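Local coordinates for heme-binding protein A / AI-2 binding protein A (Helicobacter pylori SS1, PDB 6OFQ) that probably serves as the periplasmic substrate-binding protein of an ABC transporter, capturing short peptides for import into the cell, at residues N282-K287 and V507-K512. Sequence-based numbering, arbitrary orientation.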
loop_
_atom_site.group_PDB
_atom_site.type_symbol
_atom_site.label_atom_id
_atom_site.label_comp_id
_atom_site.label_asym_id
_atom_site.label_seq_id
_atom_site.Cartn_x
_atom_site.Cartn_y
_atom_site.Cartn_z
ATOM N N ASN A 282 15.327 -1.839 27.192
ATOM C CA ASN A 282 14.459 -2.838 26.592
ATOM C C ASN A 282 13.711 -2.355 25.352
ATOM O O ASN A 282 12.743 -3.024 24.951
ATOM C CB ASN A 282 13.373 -3.289 27.568
ATOM C CG ASN A 282 13.926 -3.807 28.861
ATOM O OD1 ASN A 282 14.913 -4.548 28.882
ATOM N ND2 ASN A 282 13.244 -3.459 29.942
ATOM N N ILE A 283 14.136 -1.259 24.726
ATOM C CA ILE A 283 13.495 -0.815 23.489
ATOM C C ILE A 283 14.544 -0.817 22.413
ATOM O O ILE A 283 15.688 -0.429 22.665
ATOM C CB ILE A 283 12.818 0.548 23.631
ATOM C CG1 ILE A 283 11.590 0.334 24.527
ATOM C CG2 ILE A 283 12.515 1.202 22.267
ATOM C CD1 ILE A 283 10.871 1.585 24.964
ATOM N N VAL A 284 14.161 -1.280 21.235
ATOM C CA VAL A 284 15.006 -1.340 20.017
ATOM C C VAL A 284 14.200 -0.499 19.021
ATOM O O VAL A 284 12.964 -0.629 18.946
ATOM C CB VAL A 284 15.192 -2.811 19.556
ATOM C CG1 VAL A 284 15.695 -3.030 18.121
ATOM C CG2 VAL A 284 16.116 -3.514 20.552
ATOM N N VAL A 285 14.890 0.221 18.142
ATOM C CA VAL A 285 14.211 0.901 17.069
ATOM C C VAL A 285 14.844 0.352 15.794
ATOM O O VAL A 285 15.991 0.701 15.461
ATOM C CB VAL A 285 14.352 2.416 17.150
ATOM C CG1 VAL A 285 13.649 3.064 15.972
ATOM C CG2 VAL A 285 13.683 2.899 18.432
ATOM N N ASP A 286 14.058 -0.430 15.042
ATOM C CA ASP A 286 14.572 -0.941 13.766
ATOM C C ASP A 286 14.521 0.158 12.726
ATOM O O ASP A 286 13.583 0.985 12.707
ATOM C CB ASP A 286 13.607 -2.019 13.232
ATOM C CG ASP A 286 13.557 -3.298 14.023
ATOM O OD1 ASP A 286 14.355 -3.475 14.945
ATOM O OD2 ASP A 286 12.792 -4.197 13.576
ATOM N N LYS A 287 15.535 0.241 11.851
ATOM C CA LYS A 287 15.574 1.264 10.804
ATOM C C LYS A 287 16.111 0.658 9.542
ATOM O O LYS A 287 17.122 -0.060 9.584
ATOM C CB LYS A 287 16.481 2.449 11.182
ATOM C CG LYS A 287 16.131 3.109 12.506
ATOM C CD LYS A 287 17.031 4.309 12.840
ATOM C CE LYS A 287 16.987 4.578 14.331
ATOM N NZ LYS A 287 17.751 3.514 15.063
ATOM N N VAL A 507 10.791 1.541 13.179
ATOM C CA VAL A 507 9.816 0.716 13.923
ATOM C C VAL A 507 10.333 0.415 15.313
ATOM O O VAL A 507 11.148 -0.470 15.519
ATOM C CB VAL A 507 9.468 -0.588 13.170
ATOM C CG1 VAL A 507 8.563 -1.438 14.089
ATOM C CG2 VAL A 507 8.759 -0.320 11.877
ATOM N N PRO A 508 9.834 1.182 16.313
ATOM C CA PRO A 508 10.204 0.848 17.697
ATOM C C PRO A 508 9.477 -0.360 18.271
ATOM O O PRO A 508 8.304 -0.607 17.941
ATOM C CB PRO A 508 9.698 2.087 18.459
ATOM C CG PRO A 508 9.446 3.154 17.439
ATOM C CD PRO A 508 9.018 2.396 16.206
ATOM N N HIS A 509 10.202 -1.189 19.013
ATOM C CA HIS A 509 9.586 -2.328 19.649
ATOM C C HIS A 509 10.349 -2.731 20.874
ATOM O O HIS A 509 11.468 -2.300 21.108
ATOM C CB HIS A 509 9.451 -3.503 18.672
ATOM C CG HIS A 509 10.744 -3.954 18.101
ATOM N ND1 HIS A 509 11.563 -4.897 18.683
ATOM C CD2 HIS A 509 11.404 -3.538 16.998
ATOM C CE1 HIS A 509 12.628 -5.099 17.933
ATOM N NE2 HIS A 509 12.565 -4.261 16.921
ATOM N N LEU A 510 9.687 -3.518 21.717
ATOM C CA LEU A 510 10.432 -4.131 22.811
ATOM C C LEU A 510 11.524 -5.095 22.341
ATOM O O LEU A 510 11.347 -5.761 21.307
ATOM C CB LEU A 510 9.470 -4.816 23.812
ATOM C CG LEU A 510 8.363 -3.978 24.362
ATOM C CD1 LEU A 510 7.416 -4.800 25.203
ATOM C CD2 LEU A 510 8.858 -2.823 25.208
ATOM N N SER A 511 12.631 -5.140 23.077
ATOM C CA SER A 511 13.740 -6.037 22.737
ATOM C C SER A 511 13.360 -7.499 22.660
ATOM O O SER A 511 13.925 -8.226 21.830
ATOM C CB SER A 511 14.912 -5.849 23.702
ATOM O OG SER A 511 14.493 -6.139 25.021
ATOM N N LYS A 512 12.363 -7.907 23.456
ATOM C CA LYS A 512 11.922 -9.306 23.442
ATOM C C LYS A 512 11.202 -9.672 22.148
ATOM O O LYS A 512 10.996 -10.842 21.873
ATOM C CB LYS A 512 10.915 -9.629 24.576
ATOM C CG LYS A 512 9.547 -8.956 24.473
ATOM C CD LYS A 512 8.396 -9.274 25.466
ATOM C CE LYS A 512 8.583 -8.386 26.656
ATOM N NZ LYS A 512 7.614 -8.711 27.750
#
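The imidazole of His509 has Val284 over one face and the carboxylate of Asp286 at its edge. Chi1 of 58° sets His509 CG between the backbone N and carbonyl carbon, from where the ring lies over the Val284 side of the ladder. Val284 CB sits 4.2 Å from the centroid of the His509 ring and 28° off its normal, a CH-pi contact. Val284 CG1 touches the NE2 rim, while Val284 O lies over the same face, 3.8 Å above the plane of the His509 ring and offset toward the rim. At the edge, His509 NE2 donates to Asp286 OD1 at 2.8 Å, with the acceptor close to the ring plane. Carboxylate and ring planes stand 76° apart; OD1 is met from above the carboxylate plane. His509 ND1 donates to Leu510 O at 2.8 Å, and the two bonds together fix the rotation of the ring; with both ring nitrogens donating, the imidazole is probably protonated, and the nearby carboxylate would favour that charge.

Beneath this layer the backbones pair antiparallel. Val284 and His509 exchange two hydrogen bonds (Val284 N to His509 O is 2.9 Å), Asp286 and Val507 exchange another two, and Ser511 N reaches Asn282 O at 2.8 Å, extending the ladder past the last strand pair. On the face away from the imidazole, Val285 CG2 packs alongside Pro508 CB at 4.1 Å, with Val274 and Leu277 of helix 274-278 covering them. The other edge of strand 507-510 bonds to Met264 and Met266, so this strand is flanked by neighbours along both edges. Such pairing, with helices 251-259 and 274-278 packed on one face, is that of an alpha/beta sheet layer in a type II periplasmic binding protein, where a late strand of the chain pairs with one about 220 residues earlier in sequence.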